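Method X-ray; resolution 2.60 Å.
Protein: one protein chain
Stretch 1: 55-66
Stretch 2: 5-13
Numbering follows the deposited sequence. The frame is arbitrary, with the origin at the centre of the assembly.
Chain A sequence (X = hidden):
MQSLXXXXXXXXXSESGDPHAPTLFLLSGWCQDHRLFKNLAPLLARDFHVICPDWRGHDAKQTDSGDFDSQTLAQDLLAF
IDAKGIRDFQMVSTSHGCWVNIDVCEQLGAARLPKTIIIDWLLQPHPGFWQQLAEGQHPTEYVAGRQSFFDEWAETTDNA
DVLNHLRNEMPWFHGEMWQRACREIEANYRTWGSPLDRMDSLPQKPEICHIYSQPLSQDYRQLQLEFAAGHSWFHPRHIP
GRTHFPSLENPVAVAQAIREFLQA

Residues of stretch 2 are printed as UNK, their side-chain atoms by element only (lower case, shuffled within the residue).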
# COMPACT_ATOMS: atom_id res chain seq x y z
N TRP A 55 -7.04 0.97 7.68
CA TRP A 55 -6.31 0.13 8.60
C TRP A 55 -6.65 0.38 10.09
O TRP A 55 -6.96 1.52 10.47
CB TRP A 55 -4.84 0.38 8.35
CG TRP A 55 -4.34 -0.16 7.06
CD1 TRP A 55 -3.50 0.46 6.16
CD2 TRP A 55 -4.60 -1.46 6.54
NE1 TRP A 55 -3.23 -0.39 5.10
CE2 TRP A 55 -3.89 -1.57 5.32
CE3 TRP A 55 -5.36 -2.55 6.99
CZ2 TRP A 55 -3.94 -2.72 4.53
CZ3 TRP A 55 -5.40 -3.69 6.20
CH2 TRP A 55 -4.70 -3.77 4.99
N ARG A 56 -6.58 -0.67 10.91
CA ARG A 56 -6.56 -0.49 12.36
C ARG A 56 -5.98 0.87 12.78
O ARG A 56 -4.88 1.22 12.38
CB ARG A 56 -5.72 -1.58 13.03
CG ARG A 56 -6.51 -2.62 13.74
CD ARG A 56 -5.61 -3.63 14.52
NE ARG A 56 -6.27 -4.98 14.37
CZ ARG A 56 -7.28 -5.44 15.23
NH1 ARG A 56 -7.75 -4.67 16.36
NH2 ARG A 56 -7.82 -6.68 14.95
N GLY A 57 -6.71 1.64 13.58
CA GLY A 57 -6.14 2.86 14.14
C GLY A 57 -6.13 4.03 13.18
O GLY A 57 -5.81 5.17 13.57
N HIS A 58 -6.50 3.74 11.94
CA HIS A 58 -6.51 4.72 10.88
C HIS A 58 -7.89 5.29 10.54
O HIS A 58 -8.01 6.19 9.70
CB HIS A 58 -5.86 4.13 9.65
CG HIS A 58 -4.39 3.97 9.81
ND1 HIS A 58 -3.81 2.80 10.24
CD2 HIS A 58 -3.37 4.86 9.67
CE1 HIS A 58 -2.50 2.95 10.32
NE2 HIS A 58 -2.21 4.19 9.97
N ASP A 59 -8.91 4.78 11.21
CA ASP A 59 -10.24 5.31 11.01
C ASP A 59 -10.32 6.79 11.44
O ASP A 59 -9.40 7.32 12.10
CB ASP A 59 -11.28 4.43 11.72
CG ASP A 59 -10.92 4.11 13.17
OD1 ASP A 59 -9.75 3.66 13.43
OD2 ASP A 59 -11.82 4.28 14.05
N ALA A 60 -11.40 7.47 11.03
CA ALA A 60 -11.69 8.85 11.43
C ALA A 60 -11.67 9.02 12.95
O ALA A 60 -11.54 10.14 13.48
CB ALA A 60 -13.04 9.30 10.85
N LYS A 61 -11.78 7.91 13.66
CA LYS A 61 -11.83 7.95 15.10
C LYS A 61 -10.48 7.60 15.71
O LYS A 61 -10.34 7.47 16.94
CB LYS A 61 -12.93 7.03 15.62
CG LYS A 61 -14.33 7.65 15.61
CD LYS A 61 -14.56 8.50 16.84
CE LYS A 61 -15.89 8.11 17.51
NZ LYS A 61 -17.08 8.41 16.63
N GLN A 62 -9.49 7.47 14.83
CA GLN A 62 -8.15 7.03 15.19
C GLN A 62 -8.18 6.24 16.51
O GLN A 62 -7.84 6.76 17.59
CB GLN A 62 -7.17 8.20 15.21
CG GLN A 62 -5.75 7.75 15.41
CD GLN A 62 -4.76 8.54 14.63
OE1 GLN A 62 -5.05 9.64 14.17
NE2 GLN A 62 -3.55 7.98 14.49
N THR A 63 -8.62 4.99 16.40
CA THR A 63 -8.91 4.17 17.56
C THR A 63 -7.70 3.36 17.99
O THR A 63 -7.08 2.65 17.20
CB THR A 63 -10.08 3.20 17.30
OG1 THR A 63 -11.15 3.90 16.66
CG2 THR A 63 -10.59 2.63 18.60
N ASP A 64 -7.37 3.47 19.26
CA ASP A 64 -6.30 2.67 19.84
C ASP A 64 -6.83 1.25 20.09
O ASP A 64 -7.88 0.84 19.59
CB ASP A 64 -5.80 3.30 21.15
CG ASP A 64 -6.17 4.78 21.26
OD1 ASP A 64 -5.82 5.57 20.34
OD2 ASP A 64 -6.83 5.16 22.27
N SER A 65 -6.08 0.54 20.92
CA SER A 65 -6.19 -0.89 21.12
C SER A 65 -4.73 -1.26 21.16
O SER A 65 -3.86 -0.39 21.04
CB SER A 65 -6.89 -1.59 19.95
OG SER A 65 -6.89 -3.03 20.13
N GLY A 66 -4.45 -2.55 21.34
CA GLY A 66 -3.07 -3.02 21.42
C GLY A 66 -2.30 -2.56 20.21
O GLY A 66 -2.89 -2.22 19.17
N UNK A 5 -16.85 -3.98 11.28
CA UNK A 5 -15.69 -4.24 12.16
C UNK A 5 -15.27 -5.71 12.14
O UNK A 5 -16.10 -6.63 11.95
c UNK A 5 -16.46 -4.97 14.43
c UNK A 5 -15.97 -3.82 13.60
o UNK A 5 -17.58 -5.45 14.25
n UNK A 5 -15.60 -5.46 15.33
N UNK A 6 -13.98 -5.94 12.39
CA UNK A 6 -13.40 -7.25 12.21
C UNK A 6 -12.45 -7.53 13.36
O UNK A 6 -11.93 -6.59 14.00
c UNK A 6 -13.65 -7.52 9.68
c UNK A 6 -12.65 -7.37 10.82
c UNK A 6 -11.75 -6.18 10.57
N UNK A 7 -12.23 -8.81 13.64
CA UNK A 7 -11.19 -9.23 14.55
C UNK A 7 -11.20 -8.36 15.82
O UNK A 7 -12.25 -8.19 16.45
c UNK A 7 -8.96 -10.30 14.18
n UNK A 7 -8.81 -11.31 13.14
c UNK A 7 -9.84 -9.14 13.84
o UNK A 7 -8.48 -10.33 15.43
N UNK A 8 -10.05 -7.77 16.16
CA UNK A 8 -9.93 -7.00 17.41
C UNK A 8 -10.70 -5.69 17.43
O UNK A 8 -11.15 -5.24 18.50
N UNK A 9 -10.84 -5.06 16.26
CA UNK A 9 -11.46 -3.73 16.20
C UNK A 9 -12.26 -3.43 14.95
O UNK A 9 -12.84 -4.34 14.30
c UNK A 9 -10.40 -2.58 16.33
c UNK A 9 -9.87 -2.48 17.83
o UNK A 9 -9.34 -2.77 15.32
N UNK A 10 -12.30 -2.13 14.64
CA UNK A 10 -12.99 -1.66 13.48
C UNK A 10 -12.04 -1.08 12.43
O UNK A 10 -10.85 -0.83 12.69
c UNK A 10 -14.02 -0.62 13.89
c UNK A 10 -14.80 -0.06 12.70
c UNK A 10 -14.57 1.43 12.60
c UNK A 10 -16.25 -0.37 12.84
N UNK A 11 -12.60 -0.90 11.23
CA UNK A 11 -12.05 -0.04 10.20
C UNK A 11 -13.24 0.51 9.40
O UNK A 11 -14.11 -0.28 8.88
c UNK A 11 -11.14 -0.85 9.29
se UNK A 11 -10.04 -3.53 8.66
c UNK A 11 -8.37 -2.78 9.51
c UNK A 11 -11.48 -2.34 9.32
N UNK A 12 -13.29 1.88 9.34
CA UNK A 12 -14.24 2.52 8.45
C UNK A 12 -13.81 2.23 7.00
O UNK A 12 -12.61 2.14 6.70
c UNK A 12 -14.34 4.05 8.71
o UNK A 12 -13.04 4.58 9.13
c UNK A 12 -15.45 4.38 9.80
N UNK A 13 -14.77 2.01 6.10
CA UNK A 13 -14.40 1.75 4.71
C UNK A 13 -15.37 2.40 3.73
O UNK A 13 -16.57 2.49 4.01
c UNK A 13 -17.44 -1.81 5.07
c UNK A 13 -16.23 -1.11 5.29
c UNK A 13 -15.55 -0.51 4.22
c UNK A 13 -17.96 -1.92 3.79
c UNK A 13 -16.09 -0.65 2.94
o UNK A 13 -19.11 -2.59 3.55
c UNK A 13 -14.25 0.25 4.43
c UNK A 13 -17.30 -1.35 2.72

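Position 5 carries two carbons, the second bearing one oxygen and one nitrogen, a short amide that touches nothing on stretch 1. One oxygen and one nitrogen on the second carbon make it an amide rather than a carboxylate: Asn5. Its ND2 donates to the backbone O of position 9, 3.2 Å away, bracing the turn between them.

Position 6 has three carbons, one carrying the other two: Val6. Its CA-to-CB bond points sideways to stretch 1, and the residue is buried, as suits a β-branched aliphatic residue in an extended backbone.

Position 7 again shows two carbons ending in one oxygen and one nitrogen, and its CB lies 3.4 Å from Arg56 NH2. This is Asn7. Its phi of 45° falls at the first corner of a type II' turn, a conformation that asparagine tolerates better than most residues other than glycine.

Position 8 has no side-chain atoms, so it is Gly8. An ideal CB here would point toward stretch 1 and lie 2.5 Å from Arg56 NH1, a clash; the bare backbone leaves space for the guanidinium.

Position 9 has one carbon carrying an oxygen and a carbon, pointing toward stretch 1: Thr9. Its OG1 sits over one face of the Arg56 guanidinium, 2.7 Å from NH1, but the angle is too poor for a hydrogen bond. Its methyl CG2 packs 3.8 Å from Ser65 CB.

Position 10 has four carbons, forked at the second: Leu10. Its CA-to-CB bond points sideways and the end of the side chain comes nearer, bringing CD2 to 4.2 Å from Asp59 OD2.

Position 11 is an unbranched chain of two carbons, a selenium and a carbon, the signature of selenomethionine, written here as Met11. Its flexible chain carries CE to 3.1 Å from Arg56 N and 3.9 Å from Trp55 CE3, at the edge of the indole.

Position 12 has one carbon bearing an oxygen and a carbon: Thr12. Its OG1 lies 3.1 Å from Asp59 CB, where the backbones also approach, with the CA atoms of Asp59 and Thr12 5.5 Å apart.

Position 13 has one carbon and a six-carbon ring bearing an oxygen: Tyr13, buried but out of reach of stretch 1.

The contact buries 479 Å² without a hydrogen bond across it, so it rests on packing. Arg56 reaches the turn from Val6 to Thr9, while Met11 lies against Trp55 and Thr12 against Asp59. Within stretch 1, Thr63 OG1 and Asp59 OD2, 2.7 Å apart, are hydrogen-bonded and help to hold the Asp59 carboxylate.

Stretch 2 5-13: NVNGTLMTY
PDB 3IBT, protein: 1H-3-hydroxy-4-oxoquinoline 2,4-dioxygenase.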